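Local atomic coordinates of glucose-6-phosphate 1-dehydrogenase (Mycobacterium avium, PDB entry 4LGV), a protein that probably catalyses the NADP-dependent oxidation of glucose 6-phosphate to 6-phosphogluconolactone, the first step of the oxidative pentose phosphate pathway. Residues Leu32-Gly37 with Ser118-Lys123; Gly37-Leu42 with Leu104-Gly109. One frame throughout, in Å; residues are numbered along the deposited sequence.

Contact 1 (Leu32-Gly37 with Ser118-Lys123)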
# COMPACT_ATOMS: atom_id res chain seq x y z
N LEU A 32 6.19 -41.76 30.25
CA LEU A 32 6.53 -41.89 31.65
C LEU A 32 6.87 -40.53 32.14
O LEU A 32 7.59 -39.78 31.46
CB LEU A 32 7.73 -42.81 31.85
CG LEU A 32 8.32 -43.00 33.25
CD1 LEU A 32 7.38 -43.78 34.12
CD2 LEU A 32 9.64 -43.73 33.23
N LEU A 33 6.32 -40.18 33.30
CA LEU A 33 6.56 -38.86 33.86
C LEU A 33 7.38 -39.03 35.16
O LEU A 33 6.93 -39.69 36.11
CB LEU A 33 5.23 -38.15 34.15
CG LEU A 33 5.33 -36.77 34.84
CD1 LEU A 33 6.14 -35.78 34.03
CD2 LEU A 33 3.94 -36.19 35.07
N VAL A 34 8.51 -38.35 35.23
CA VAL A 34 9.35 -38.39 36.39
C VAL A 34 9.49 -36.97 36.94
O VAL A 34 10.03 -36.08 36.26
CB VAL A 34 10.75 -38.93 36.03
CG1 VAL A 34 11.61 -38.95 37.24
CG2 VAL A 34 10.65 -40.31 35.40
N ILE A 35 9.05 -36.76 38.19
CA ILE A 35 9.02 -35.41 38.76
C ILE A 35 10.01 -35.26 39.88
O ILE A 35 9.82 -35.84 40.94
CB ILE A 35 7.61 -35.08 39.36
CG1 ILE A 35 6.56 -35.18 38.28
CG2 ILE A 35 7.58 -33.67 39.94
CD1 ILE A 35 5.13 -35.10 38.76
N PHE A 36 11.05 -34.48 39.64
CA PHE A 36 11.98 -34.13 40.70
C PHE A 36 11.44 -32.94 41.44
O PHE A 36 11.12 -31.91 40.83
CB PHE A 36 13.36 -33.80 40.16
CG PHE A 36 14.13 -35.00 39.66
CD1 PHE A 36 13.78 -35.64 38.48
CD2 PHE A 36 15.22 -35.51 40.38
CE1 PHE A 36 14.49 -36.76 38.03
CE2 PHE A 36 15.94 -36.62 39.93
CZ PHE A 36 15.58 -37.25 38.75
N GLY A 37 11.33 -33.07 42.77
CA GLY A 37 10.85 -31.99 43.64
C GLY A 37 9.39 -32.15 44.05
O GLY A 37 8.72 -31.18 44.36
N SER A 118 20.89 -44.88 39.85
CA SER A 118 20.90 -46.33 39.68
C SER A 118 19.55 -46.90 40.04
O SER A 118 19.02 -47.78 39.36
CB SER A 118 21.95 -47.01 40.59
OG SER A 118 23.22 -46.52 40.29
N GLU A 119 19.03 -46.45 41.16
CA GLU A 119 17.68 -46.84 41.57
C GLU A 119 16.58 -46.43 40.55
O GLU A 119 15.71 -47.21 40.18
CB GLU A 119 17.38 -46.21 42.93
CG GLU A 119 17.34 -47.18 44.08
CD GLU A 119 16.81 -46.50 45.34
OE1 GLU A 119 17.53 -45.62 45.87
OE2 GLU A 119 15.66 -46.84 45.75
N LEU A 120 16.68 -45.20 40.08
CA LEU A 120 15.79 -44.70 39.04
C LEU A 120 15.89 -45.56 37.79
O LEU A 120 14.91 -45.81 37.11
CB LEU A 120 16.15 -43.26 38.72
CG LEU A 120 15.18 -42.41 37.92
CD1 LEU A 120 13.76 -42.47 38.48
CD2 LEU A 120 15.67 -40.98 37.85
N ALA A 121 17.11 -45.98 37.46
CA ALA A 121 17.35 -46.76 36.23
C ALA A 121 16.65 -48.10 36.28
O ALA A 121 16.28 -48.62 35.25
CB ALA A 121 18.84 -46.94 35.97
N GLU A 122 16.46 -48.67 37.48
CA GLU A 122 15.68 -49.91 37.59
C GLU A 122 14.21 -49.68 37.25
O GLU A 122 13.58 -50.55 36.66
CB GLU A 122 15.69 -50.46 39.01
CG GLU A 122 16.99 -51.07 39.47
CD GLU A 122 16.80 -51.85 40.77
OE1 GLU A 122 15.67 -51.86 41.33
OE2 GLU A 122 17.80 -52.47 41.23
N LYS A 123 13.67 -48.54 37.68
CA LYS A 123 12.23 -48.25 37.51
C LYS A 123 11.93 -47.84 36.06
O LYS A 123 10.79 -47.89 35.65
CB LYS A 123 11.73 -47.20 38.53
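The phenyl ring of F36 is the one flat group in this contact, and L120 meets it obliquely at its outer end: CZ of F36 lies 3.8 Å from CD2 of L120, the two side chains reaching toward each other. V111, Y132, L134 and V67 also touch the F36 side chain, so it is packed among side chains from both neighbouring strands and the loop after strand 104-108. This is the core of the Rossmann-type NAD-binding domain. Strand 32-36 is the first strand along the chain and an inner one of the parallel sheet, and helix 114-123 belongs to the crossover that leaves strand 104-108, the outermost of the sheet within this chain, and returns to strand 130-134, packing across one face of the sheet. All three residues that touch, V34, F36 and L120, are buried, and no hydrogen bond joins the segments. V34 and F36, two places apart on the strand, both serve L120, while L33 and I35 lie on the other face. With CG anti to the backbone N (chi1 -166°), L120 extends toward the strand, and its two methyls part: CD2 goes to F36, while CD1 stands 4.3 Å from V34 CG1.

Contact 2 (Gly37-Leu42 with Leu104-Gly109)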
# COMPACT_ATOMS: atom_id res chain seq x y z
N GLY A 37 11.33 -33.07 42.77
CA GLY A 37 10.85 -31.99 43.64
C GLY A 37 9.39 -32.15 44.05
O GLY A 37 8.72 -31.18 44.36
N ILE A 38 8.92 -33.38 44.10
CA ILE A 38 7.49 -33.70 44.29
C ILE A 38 6.97 -33.33 45.69
O ILE A 38 5.75 -33.23 45.88
CB ILE A 38 7.23 -35.19 43.97
CG1 ILE A 38 5.76 -35.49 43.81
CG2 ILE A 38 7.80 -36.07 45.06
CD1 ILE A 38 5.15 -34.88 42.60
N THR A 39 7.86 -33.09 46.64
CA THR A 39 7.46 -32.63 47.98
C THR A 39 7.62 -31.14 48.20
O THR A 39 7.35 -30.65 49.30
CB THR A 39 8.28 -33.32 49.08
OG1 THR A 39 9.66 -32.99 48.94
CG2 THR A 39 8.10 -34.80 49.00
N GLY A 40 8.01 -30.40 47.15
CA GLY A 40 8.20 -28.95 47.28
C GLY A 40 6.95 -28.09 47.12
O GLY A 40 5.83 -28.60 46.98
N ASP A 41 7.15 -26.77 47.18
CA ASP A 41 6.04 -25.80 47.19
C ASP A 41 5.23 -25.77 45.90
O ASP A 41 3.99 -25.73 45.95
CB ASP A 41 6.49 -24.38 47.55
CG ASP A 41 6.99 -24.26 49.00
OD1 ASP A 41 6.55 -25.06 49.90
OD2 ASP A 41 7.84 -23.36 49.23
N LEU A 42 5.90 -25.82 44.77
CA LEU A 42 5.18 -25.78 43.51
C LEU A 42 4.31 -27.04 43.34
O LEU A 42 3.15 -26.96 42.88
CB LEU A 42 6.11 -25.58 42.32
CG LEU A 42 5.37 -25.36 40.98
CD1 LEU A 42 4.45 -24.13 41.03
CD2 LEU A 42 6.41 -25.24 39.83
N LEU A 104 1.10 -43.55 40.69
CA LEU A 104 2.20 -42.86 41.36
C LEU A 104 3.11 -43.80 42.12
O LEU A 104 2.65 -44.69 42.79
CB LEU A 104 1.61 -41.86 42.33
CG LEU A 104 2.48 -40.70 42.81
CD1 LEU A 104 3.07 -39.88 41.67
CD2 LEU A 104 1.60 -39.80 43.68
N SER A 105 4.43 -43.63 41.96
CA SER A 105 5.42 -44.24 42.85
C SER A 105 6.33 -43.16 43.38
O SER A 105 6.31 -42.03 42.89
CB SER A 105 6.22 -45.37 42.14
OG SER A 105 6.85 -44.89 40.97
N TYR A 106 7.13 -43.49 44.38
CA TYR A 106 8.01 -42.53 45.04
C TYR A 106 9.38 -43.08 45.28
O TYR A 106 9.58 -44.25 45.67
CB TYR A 106 7.44 -42.09 46.37
CG TYR A 106 8.29 -41.05 47.10
CD1 TYR A 106 8.46 -39.78 46.58
CD2 TYR A 106 8.93 -41.35 48.31
CE1 TYR A 106 9.22 -38.83 47.22
CE2 TYR A 106 9.71 -40.39 48.96
CZ TYR A 106 9.83 -39.11 48.43
OH TYR A 106 10.64 -38.15 49.04
N LEU A 107 10.36 -42.21 45.05
CA LEU A 107 11.74 -42.55 45.21
C LEU A 107 12.46 -41.43 45.94
O LEU A 107 12.41 -40.26 45.52
CB LEU A 107 12.28 -42.77 43.83
CG LEU A 107 13.62 -43.44 43.67
CD1 LEU A 107 13.58 -44.84 44.28
CD2 LEU A 107 13.95 -43.50 42.20
N SER A 108 13.06 -41.80 47.07
CA SER A 108 13.76 -40.89 47.99
C SER A 108 15.28 -40.95 47.81
O SER A 108 15.85 -42.04 47.75
CB SER A 108 13.51 -41.29 49.49
OG SER A 108 13.97 -40.26 50.32
N GLY A 109 15.93 -39.78 47.80
CA GLY A 109 17.37 -39.76 47.81
C GLY A 109 17.92 -38.39 47.55
O GLY A 109 17.16 -37.44 47.44
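I38 and Y106 lie alongside one another and point opposite ways, the isoleucine meeting the tyrosine ring at its edge and near the ring plane. The branch methyl does the touching: CG2 of I38 is 3.8 Å from CE1 of Y106 and 4.1 Å from its CD1, so it faces one side of the ring's rim. The CG of Y106 is anti to its backbone N (chi1 -178°), and although the side chain does not start out toward the loop, its far end reaches it. There T39 comes less close, its methyl CG2 4.2 Å from the hydroxyl oxygen OH of Y106. The polar ends are settled elsewhere, on one residue: Y106 OH hydrogen-bonds to the carbonyl O of D70, and T39 OG1 to the carboxylate OD1 of the same aspartate. D70 thereby ties loop and tyrosine together and should limit the swing of the ring. I72 and L77 of helix 74-87 also pack against the tyrosine side chain. I38 and T39 are the middle residues of a type I turn from G37 to G40, closed by G40 N to G37 O at 3.0 Å; G37, with positive phi (101°), opens it, and G40 is the N-cap of helix 41-56. Glycines in this spacing, followed by D41 and L42, match the GxxGDL glycine-rich loop of glucose-6-phosphate dehydrogenases, which in relatives binds the dinucleotide at the end of the first Rossmann strand.

How the contacts relate
Both contacts belong to one parallel sheet and meet at G37, where strand 32-36 of contact 1 runs into the turn of contact 2. Contact 1 is core: three buried apolar residues and nothing polar between the segments. Contact 2, some 10 Å away between centres, is only partly buried at the end of the strands; its apolar touch is accompanied by hydroxyls bonded to D70. They also work on different faces. On strand 104-108, Y106 serves the loop and helix 74-87, whereas the next residue, L107, turns to helix 114-123, its CD2 lying 3.8 Å from CA of L120. L107 thus brings the strand against the helix of contact 1, though it does not itself touch the 37-42 loop.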